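Local coordinates for protein urocanate hydratase (Paenibacillus sp. Soil724D2, PDB 7NED) that probably hydrates thiourocanate in bacterial ergothioneine breakdown, using NAD+ as a tightly held cofactor, and binds urocanate as well, at residues A[363-377]-A[397-411]. Sequence-based numbering, arbitrary orientation.
Sequences IHAIDEFILEAFSDN and PARIGWFGHGDRTKL
Arg399 meets Asp367 where helix 363-373 packs on strand 398-400, an outermost strand of the mixed sheet in the urocanase C-terminal domain; the chain then runs into helix 407-411, which covers the far end of the same helix. Arginine suits this buried site because its guanidinium grips the carboxylate side-on. Arg399 NE lies 3.0 Å from Asp367 OD1, and Arg399 NH2 reaches Asp367 OD2 at 2.8 Å. Both bonds are nearly straight and use syn lone pairs, and the two planes lie within 11° of each other. Bends at chi2 and chi3 turn the arginine back to the helix, while Ile363 CG2 covers one guanidinium face and NH1 bonds Gln133. With an alanine in place of Arg399, the buried carboxylate of Asp367 would probably lose both guanidinium bonds and a gap would open beneath Ile363.

Beyond this bridge the packing is tight and apolar. Leucine suits position 411 because its forked end reaches in among Ile366, Phe369 and Ile370, Leu411 CD1 coming within 3.7 Å of Ile370 CG1. Ile370 CG2 also meets the edge of the Phe403 ring. Phe374, just past the helix end, offers two flat faces: Phe403 CE1 sits over the centre of one, the rings inclined at 49°.

The outer side is looser and wetter. There a water joins Asn377 ND2 to Asp407 OD2, whereas Asn377 OD1 caps the next helix at the backbone N of Ile380. Exposed Lys410 combines a long apolar chain with a charged tip: CE makes a CH-pi contact over the opposite face of Phe374, the ammonium above that face adds a cation-pi contact, and Lys410 NZ ends 3.0 Å from Ala373 O, tilted 33° from the carbonyl plane.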
loop_
_atom_site.group_PDB
_atom_site.type_symbol
_atom_site.label_atom_id
_atom_site.label_comp_id
_atom_site.label_asym_id
_atom_site.label_seq_id
_atom_site.Cartn_x
_atom_site.Cartn_y
_atom_site.Cartn_z
ATOM N N ILE A 363 28.897 19.374 4.839
ATOM C CA ILE A 363 28.437 19.314 3.452
ATOM C C ILE A 363 29.596 19.605 2.512
ATOM O O ILE A 363 29.796 18.903 1.518
ATOM C CB ILE A 363 27.252 20.286 3.234
ATOM C CG1 ILE A 363 26.051 19.842 4.074
ATOM C CG2 ILE A 363 26.852 20.396 1.730
ATOM C CD1 ILE A 363 25.506 18.418 3.740
ATOM N N HIS A 364 30.416 20.624 2.831
ATOM C CA HIS A 364 31.483 20.998 1.903
ATOM C C HIS A 364 32.532 19.898 1.779
ATOM O O HIS A 364 33.079 19.670 0.688
ATOM C CB HIS A 364 32.112 22.325 2.335
ATOM C CG HIS A 364 31.238 23.509 2.043
ATOM N ND1 HIS A 364 31.467 24.765 2.570
ATOM C CD2 HIS A 364 30.144 23.631 1.248
ATOM C CE1 HIS A 364 30.548 25.605 2.123
ATOM N NE2 HIS A 364 29.731 24.943 1.320
ATOM N N ALA A 365 32.821 19.194 2.870
ATOM C CA ALA A 365 33.730 18.055 2.770
ATOM C C ALA A 365 33.156 16.959 1.867
ATOM O O ALA A 365 33.901 16.313 1.107
ATOM C CB ALA A 365 34.039 17.497 4.170
ATOM N N ILE A 366 31.839 16.720 1.942
ATOM C CA ILE A 366 31.265 15.703 1.066
ATOM C C ILE A 366 31.271 16.195 -0.375
ATOM O O ILE A 366 31.502 15.411 -1.311
ATOM C CB ILE A 366 29.851 15.314 1.544
ATOM C CG1 ILE A 366 29.920 14.743 2.973
ATOM C CG2 ILE A 366 29.222 14.307 0.573
ATOM C CD1 ILE A 366 28.538 14.515 3.631
ATOM N N ASP A 367 31.039 17.466 -0.572
ATOM C CA ASP A 367 31.114 18.067 -1.877
ATOM C C ASP A 367 32.486 17.788 -2.478
ATOM O O ASP A 367 32.602 17.296 -3.521
ATOM C CB ASP A 367 30.905 19.586 -1.802
ATOM C CG ASP A 367 29.451 20.003 -1.628
ATOM O OD1 ASP A 367 28.552 19.239 -1.943
ATOM O OD2 ASP A 367 29.251 21.132 -1.193
ATOM N N GLU A 368 33.526 18.044 -1.725
ATOM C CA GLU A 368 34.873 17.829 -2.210
ATOM C C GLU A 368 35.140 16.348 -2.499
ATOM O O GLU A 368 35.786 16.021 -3.445
ATOM C CB GLU A 368 35.905 18.447 -1.300
ATOM C CG GLU A 368 35.969 19.943 -1.408
ATOM C CD GLU A 368 36.434 20.461 -2.779
ATOM O OE1 GLU A 368 37.123 19.782 -3.522
ATOM O OE2 GLU A 368 36.129 21.574 -3.138
ATOM N N PHE A 369 34.599 15.481 -1.669
ATOM C CA PHE A 369 34.723 14.080 -1.916
ATOM C C PHE A 369 34.092 13.698 -3.241
ATOM O O PHE A 369 34.666 12.981 -3.977
ATOM C CB PHE A 369 34.100 13.257 -0.837
ATOM C CG PHE A 369 34.001 11.827 -1.202
ATOM C CD1 PHE A 369 35.088 11.011 -1.110
ATOM C CD2 PHE A 369 32.837 11.310 -1.692
ATOM C CE1 PHE A 369 35.023 9.700 -1.497
ATOM C CE2 PHE A 369 32.765 9.988 -2.071
ATOM C CZ PHE A 369 33.853 9.193 -1.968
ATOM N N ILE A 370 32.931 14.231 -3.538
ATOM C CA ILE A 370 32.261 13.851 -4.774
ATOM C C ILE A 370 33.066 14.289 -5.998
ATOM O O ILE A 370 33.224 13.531 -6.966
ATOM C CB ILE A 370 30.833 14.426 -4.785
ATOM C CG1 ILE A 370 29.969 13.725 -3.699
ATOM C CG2 ILE A 370 30.236 14.239 -6.143
ATOM C CD1 ILE A 370 28.533 14.339 -3.478
ATOM N N LEU A 371 33.571 15.497 -5.977
ATOM C CA LEU A 371 34.365 16.000 -7.083
ATOM C C LEU A 371 35.618 15.130 -7.374
ATOM O O LEU A 371 35.998 14.980 -8.493
ATOM C CB LEU A 371 34.730 17.434 -6.809
ATOM C CG LEU A 371 33.546 18.357 -6.706
ATOM C CD1 LEU A 371 33.985 19.755 -6.306
ATOM C CD2 LEU A 371 32.654 18.335 -7.946
ATOM N N GLU A 372 36.182 14.528 -6.348
ATOM C CA GLU A 372 37.339 13.694 -6.465
ATOM C C GLU A 372 36.999 12.257 -6.823
ATOM O O GLU A 372 37.653 11.668 -7.600
ATOM C CB GLU A 372 38.153 13.646 -5.176
ATOM C CG GLU A 372 38.511 14.957 -4.509
ATOM C CD GLU A 372 38.856 14.859 -2.995
ATOM O OE1 GLU A 372 38.531 13.874 -2.313
ATOM O OE2 GLU A 372 39.450 15.795 -2.448
ATOM N N ALA A 373 35.985 11.704 -6.199
ATOM C CA ALA A 373 35.638 10.327 -6.384
ATOM C C ALA A 373 34.724 9.998 -7.549
ATOM O O ALA A 373 34.674 8.876 -7.920
ATOM C CB ALA A 373 35.100 9.747 -5.092
ATOM N N PHE A 374 34.008 10.984 -8.097
ATOM C CA PHE A 374 33.120 10.791 -9.246
ATOM C C PHE A 374 33.511 11.684 -10.419
ATOM O O PHE A 374 32.646 12.112 -11.193
ATOM C CB PHE A 374 31.656 11.063 -8.873
ATOM C CG PHE A 374 31.123 10.143 -7.820
ATOM C CD1 PHE A 374 30.439 8.990 -8.179
ATOM C CD2 PHE A 374 31.288 10.439 -6.474
ATOM C CE1 PHE A 374 29.951 8.142 -7.211
ATOM C CE2 PHE A 374 30.791 9.598 -5.512
ATOM C CZ PHE A 374 30.127 8.445 -5.882
ATOM N N SER A 375 34.811 11.972 -10.565
ATOM C CA SER A 375 35.252 12.996 -11.519
ATOM C C SER A 375 34.995 12.607 -12.967
ATOM O O SER A 375 34.894 13.497 -13.818
ATOM C CB SER A 375 36.742 13.314 -11.322
ATOM O OG SER A 375 37.558 12.161 -11.499
ATOM N N ASP A 376 34.828 11.312 -13.270
ATOM C CA ASP A 376 34.441 10.905 -14.617
ATOM C C ASP A 376 32.964 11.171 -14.897
ATOM O O ASP A 376 32.526 11.047 -16.051
ATOM C CB ASP A 376 34.766 9.425 -14.794
ATOM C CG ASP A 376 34.078 8.560 -13.740
ATOM O OD1 ASP A 376 33.095 7.859 -14.078
ATOM O OD2 ASP A 376 34.468 8.651 -12.550
ATOM N N ASN A 377 32.201 11.556 -13.872
ATOM C CA ASN A 377 30.771 11.821 -13.991
ATOM C C ASN A 377 30.641 13.327 -14.087
ATOM O O ASN A 377 30.562 14.023 -13.078
ATOM C CB ASN A 377 30.013 11.268 -12.789
ATOM C CG ASN A 377 28.539 11.538 -12.865
ATOM O OD1 ASN A 377 28.092 12.452 -13.563
ATOM N ND2 ASN A 377 27.761 10.731 -12.157
ATOM N N PRO A 397 22.366 22.288 7.153
ATOM C CA PRO A 397 23.069 22.168 5.866
ATOM C C PRO A 397 22.740 20.839 5.210
ATOM O O PRO A 397 22.751 19.799 5.870
ATOM C CB PRO A 397 24.549 22.255 6.257
ATOM C CG PRO A 397 24.527 23.054 7.577
ATOM C CD PRO A 397 23.286 22.589 8.275
ATOM N N ALA A 398 22.450 20.875 3.906
ATOM C CA ALA A 398 22.051 19.672 3.180
ATOM C C ALA A 398 22.485 19.814 1.726
ATOM O O ALA A 398 22.777 20.916 1.252
ATOM C CB ALA A 398 20.533 19.449 3.270
ATOM N N ARG A 399 22.446 18.694 0.999
ATOM C CA ARG A 399 22.829 18.692 -0.402
ATOM C C ARG A 399 21.923 17.751 -1.174
ATOM O O ARG A 399 21.587 16.667 -0.677
ATOM C CB ARG A 399 24.304 18.277 -0.576
ATOM C CG ARG A 399 24.801 18.220 -2.034
ATOM C CD ARG A 399 24.837 19.619 -2.717
ATOM N NE ARG A 399 25.867 20.496 -2.168
ATOM C CZ ARG A 399 25.667 21.733 -1.718
ATOM N NH1 ARG A 399 24.451 22.294 -1.711
ATOM N NH2 ARG A 399 26.694 22.386 -1.207
ATOM N N ILE A 400 21.502 18.200 -2.371
ATOM C CA ILE A 400 20.823 17.358 -3.355
ATOM C C ILE A 400 21.855 16.899 -4.372
ATOM O O ILE A 400 22.730 17.682 -4.797
ATOM C CB ILE A 400 19.661 18.099 -4.041
ATOM C CG1 ILE A 400 18.884 17.151 -4.977
ATOM C CG2 ILE A 400 20.164 19.280 -4.800
ATOM C CD1 ILE A 400 18.052 16.048 -4.144
ATOM N N GLY A 401 21.780 15.622 -4.768
ATOM C CA GLY A 401 22.732 15.177 -5.770
ATOM C C GLY A 401 22.234 13.909 -6.424
ATOM O O GLY A 401 22.161 12.863 -5.775
ATOM N N TRP A 402 21.830 13.995 -7.687
ATOM C CA TRP A 402 21.204 12.856 -8.348
ATOM C C TRP A 402 22.263 11.822 -8.674
ATOM O O TRP A 402 23.230 12.105 -9.395
ATOM C CB TRP A 402 20.476 13.294 -9.618
ATOM C CG TRP A 402 19.178 13.948 -9.338
ATOM C CD1 TRP A 402 18.940 14.938 -8.430
ATOM C CD2 TRP A 402 17.925 13.672 -9.980
ATOM N NE1 TRP A 402 17.609 15.294 -8.464
ATOM C CE2 TRP A 402 16.964 14.519 -9.398
ATOM C CE3 TRP A 402 17.525 12.781 -10.985
ATOM C CZ2 TRP A 402 15.594 14.502 -9.780
ATOM C CZ3 TRP A 402 16.168 12.747 -11.353
ATOM C CH2 TRP A 402 15.223 13.612 -10.756
ATOM N N PHE A 403 22.061 10.616 -8.152
ATOM C CA PHE A 403 22.968 9.510 -8.322
ATOM C C PHE A 403 22.142 8.281 -8.686
ATOM O O PHE A 403 20.977 8.156 -8.284
ATOM C CB PHE A 403 23.762 9.241 -7.026
ATOM C CG PHE A 403 24.964 10.138 -6.843
ATOM C CD1 PHE A 403 26.084 9.971 -7.630
ATOM C CD2 PHE A 403 24.998 11.096 -5.838
ATOM C CE1 PHE A 403 27.229 10.754 -7.461
ATOM C CE2 PHE A 403 26.150 11.885 -5.665
ATOM C CZ PHE A 403 27.259 11.694 -6.475
ATOM N N GLY A 404 22.760 7.341 -9.404
ATOM C CA GLY A 404 22.101 6.104 -9.753
ATOM C C GLY A 404 22.604 4.889 -8.988
ATOM O O GLY A 404 23.209 4.981 -7.908
ATOM N N HIS A 405 22.362 3.716 -9.576
ATOM C CA HIS A 405 22.602 2.461 -8.877
ATOM C C HIS A 405 24.093 2.253 -8.645
ATOM O O HIS A 405 24.899 2.342 -9.575
ATOM C CB HIS A 405 22.029 1.294 -9.687
ATOM C CG HIS A 405 22.217 -0.032 -9.027
ATOM N ND1 HIS A 405 21.446 -0.448 -7.961
ATOM C CD2 HIS A 405 23.114 -1.022 -9.250
ATOM C CE1 HIS A 405 21.853 -1.639 -7.564
ATOM N NE2 HIS A 405 22.856 -2.017 -8.338
ATOM N N GLY A 406 24.452 1.933 -7.412
ATOM C CA GLY A 406 25.824 1.693 -7.039
ATOM C C GLY A 406 26.508 2.978 -6.618
ATOM O O GLY A 406 27.245 2.984 -5.634
ATOM N N ASP A 407 26.254 4.073 -7.330
ATOM C CA ASP A 407 26.817 5.366 -6.927
ATOM C C ASP A 407 26.248 5.837 -5.592
ATOM O O ASP A 407 27.002 6.329 -4.733
ATOM C CB ASP A 407 26.563 6.412 -8.011
ATOM C CG ASP A 407 27.478 6.251 -9.198
ATOM O OD1 ASP A 407 28.422 5.442 -9.121
ATOM O OD2 ASP A 407 27.245 6.917 -10.220
ATOM N N ARG A 408 24.930 5.688 -5.375
ATOM C CA ARG A 408 24.387 6.057 -4.067
ATOM C C ARG A 408 25.121 5.307 -2.977
ATOM O O ARG A 408 25.510 5.883 -1.952
ATOM C CB ARG A 408 22.873 5.779 -3.975
ATOM C CG ARG A 408 22.064 6.664 -4.857
ATOM C CD ARG A 408 20.574 6.564 -4.608
ATOM N NE ARG A 408 19.853 6.920 -5.829
ATOM C CZ ARG A 408 18.536 6.921 -5.925
ATOM N NH1 ARG A 408 17.813 6.599 -4.851
ATOM N NH2 ARG A 408 17.940 7.203 -7.078
ATOM N N THR A 409 25.313 4.000 -3.188
ATOM C CA THR A 409 25.965 3.164 -2.189
ATOM C C THR A 409 27.405 3.613 -1.963
ATOM O O THR A 409 27.858 3.738 -0.823
ATOM C CB THR A 409 25.919 1.711 -2.666
ATOM O OG1 THR A 409 24.547 1.331 -2.855
ATOM C CG2 THR A 409 26.615 0.768 -1.669
ATOM N N LYS A 410 28.140 3.821 -3.055
ATOM C CA LYS A 410 29.519 4.316 -2.985
ATOM C C LYS A 410 29.614 5.593 -2.151
ATOM O O LYS A 410 30.459 5.714 -1.250
ATOM C CB LYS A 410 30.028 4.550 -4.412
ATOM C CG LYS A 410 31.376 5.235 -4.476
ATOM C CD LYS A 410 31.919 5.184 -5.875
ATOM C CE LYS A 410 33.211 6.018 -5.963
ATOM N NZ LYS A 410 33.591 6.138 -7.411
ATOM N N LEU A 411 28.777 6.580 -2.463
ATOM C CA LEU A 411 28.791 7.822 -1.694
ATOM C C LEU A 411 28.512 7.558 -0.216
ATOM O O LEU A 411 29.229 8.038 0.665
ATOM C CB LEU A 411 27.757 8.778 -2.268
ATOM C CG LEU A 411 27.634 10.074 -1.488
ATOM C CD1 LEU A 411 28.987 10.874 -1.471
ATOM C CD2 LEU A 411 26.563 10.881 -2.168
HETATM O O HOH W 1 27.662 25.451 -0.209
HETATM O O HOH W 2 29.155 8.058 -11.703
HETATM O O HOH W 3 24.718 10.863 -11.416
#